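Local coordinates for glycerate dehydrogenase/glyoxylate reductase (Thermus thermophilus, PDB 2CUK), which reduces hydroxypyruvate and glyoxylate with NAD(P)H, as a member of the D-isomer specific 2-hydroxyacid dehydrogenase family, at the interface of chains A and B. Residues are numbered along the deposited sequence; one frame, centred on the assembly and turned at random. Chains: chain A/B, glycerate dehydrogenase/glyoxylate reductase.

The interface of chains A and B. Residues chain A 255, 260, 267, 274-276; chain B 124, 129.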
loop_
_atom_site.group_PDB
_atom_site.type_symbol
_atom_site.label_atom_id
_atom_site.label_comp_id
_atom_site.label_asym_id
_atom_site.label_seq_id
_atom_site.Cartn_x
_atom_site.Cartn_y
_atom_site.Cartn_z
ATOM N N THR A 255 -3.374 -1.063 -18.447
ATOM C CA THR A 255 -3.751 0.093 -19.249
ATOM C C THR A 255 -4.093 -0.253 -20.698
ATOM O O THR A 255 -3.990 -1.405 -21.123
ATOM C CB THR A 255 -2.614 1.142 -19.266
ATOM O OG1 THR A 255 -1.469 0.593 -19.930
ATOM C CG2 THR A 255 -2.219 1.529 -17.843
ATOM N N LEU A 260 1.846 1.507 -21.388
ATOM C CA LEU A 260 1.397 2.879 -21.610
ATOM C C LEU A 260 2.647 3.729 -21.835
ATOM O O LEU A 260 3.463 3.884 -20.926
ATOM C CB LEU A 260 0.638 3.400 -20.387
ATOM C CG LEU A 260 -0.114 4.720 -20.565
ATOM C CD1 LEU A 260 -1.366 4.493 -21.409
ATOM C CD2 LEU A 260 -0.493 5.275 -19.212
ATOM N N TYR A 267 0.742 9.934 -16.894
ATOM C CA TYR A 267 1.982 9.984 -16.120
ATOM C C TYR A 267 2.253 11.362 -15.542
ATOM O O TYR A 267 3.017 11.495 -14.591
ATOM C CB TYR A 267 3.174 9.553 -16.979
ATOM C CG TYR A 267 3.228 8.072 -17.263
ATOM C CD1 TYR A 267 3.382 7.146 -16.226
ATOM C CD2 TYR A 267 3.129 7.592 -18.565
ATOM C CE1 TYR A 267 3.434 5.775 -16.488
ATOM C CE2 TYR A 267 3.183 6.230 -18.838
ATOM C CZ TYR A 267 3.336 5.326 -17.799
ATOM O OH TYR A 267 3.405 3.980 -18.078
ATOM N N ILE A 274 0.197 4.555 -11.743
ATOM C CA ILE A 274 0.254 3.494 -12.742
ATOM C C ILE A 274 1.399 2.519 -12.467
ATOM O O ILE A 274 2.562 2.914 -12.394
ATOM C CB ILE A 274 0.440 4.076 -14.180
ATOM C CG1 ILE A 274 -0.819 4.827 -14.631
ATOM C CG2 ILE A 274 0.704 2.961 -15.167
ATOM C CD1 ILE A 274 -1.369 5.813 -13.599
ATOM N N THR A 275 1.064 1.243 -12.302
ATOM C CA THR A 275 2.091 0.233 -12.085
ATOM C C THR A 275 2.119 -0.610 -13.357
ATOM O O THR A 275 1.094 -0.798 -14.006
ATOM C CB THR A 275 1.811 -0.624 -10.825
ATOM O OG1 THR A 275 0.461 -1.096 -10.837
ATOM C CG2 THR A 275 2.047 0.202 -9.568
ATOM N N PRO A 276 3.299 -1.121 -13.733
ATOM C CA PRO A 276 3.457 -1.925 -14.947
ATOM C C PRO A 276 2.955 -3.374 -14.951
ATOM O O PRO A 276 3.726 -4.298 -15.188
ATOM C CB PRO A 276 4.957 -1.826 -15.210
ATOM C CG PRO A 276 5.519 -1.869 -13.812
ATOM C CD PRO A 276 4.588 -0.952 -13.035
ATOM N N ALA B 124 7.574 2.467 -14.855
ATOM C CA ALA B 124 6.658 2.792 -15.943
ATOM C C ALA B 124 6.822 4.240 -16.395
ATOM O O ALA B 124 6.832 4.534 -17.589
ATOM C CB ALA B 124 5.218 2.548 -15.501
ATOM N N TRP B 129 9.088 0.296 -19.104
ATOM C CA TRP B 129 8.027 -0.694 -19.263
ATOM C C TRP B 129 7.801 -1.018 -20.738
ATOM O O TRP B 129 7.184 -0.243 -21.474
ATOM C CB TRP B 129 6.741 -0.168 -18.621
ATOM C CG TRP B 129 5.574 -1.113 -18.653
ATOM C CD1 TRP B 129 5.608 -2.470 -18.836
ATOM C CD2 TRP B 129 4.199 -0.771 -18.441
ATOM N NE1 TRP B 129 4.334 -2.991 -18.752
ATOM C CE2 TRP B 129 3.452 -1.970 -18.508
ATOM C CE3 TRP B 129 3.524 0.435 -18.198
ATOM C CZ2 TRP B 129 2.061 -2.000 -18.342
ATOM C CZ3 TRP B 129 2.135 0.406 -18.031
ATOM C CH2 TRP B 129 1.422 -0.804 -18.105
#
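The indole of B:Trp129 lies with one face against A:Pro276, whose CB sits over the five-membered ring, 3.4 Å from its centroid, while CA covers the six-membered ring in a second CH-pi contact. Proline and indole thus meet edge-on-face: the CA–CB bond of the pyrrolidine passes across the CD2–CE2 fusion bond, one atom over each ring. With chi1 at -177°, CG trans to the main-chain N, the indole of B:Trp129 reaches out from its loop among A:Thr255, A:Leu260, A:Tyr267, A:Ile274 and A:Pro276. At the far rim CZ3 comes within 3.5 Å of the backbone N of A:Leu260, and CH2 lies 3.7 Å from the hydroxyl OG1 of A:Thr255. CG2 of A:Ile274, its side chain crossing the tryptophan at about a right angle, touches CZ3 at 4.1 Å. Replacing B:Trp129 by alanine removes the whole indole, which is likely to leave A:Pro276 without its aromatic partner and a gap beside A:Leu260 and A:Ile274. Helix 117-125 of the same chain brings B:Ala124 to one side of the phenol plane of A:Tyr267, near its hydroxyl end; CB to CE1 is 3.8 Å. The patch belongs to a two-fold interface between identical subunits, consistent with the dimers common in this family. Phenol and indole planes stand roughly perpendicular, and the hydroxyl meets the indole rim in the indole plane, with OH of A:Tyr267 3.5 Å from CE3 of B:Trp129. A bond within chain A helps hold it there: OH of A:Tyr267 donates to the backbone O of A:Leu260 at 2.9 Å, tilted 20° from the carbonyl plane.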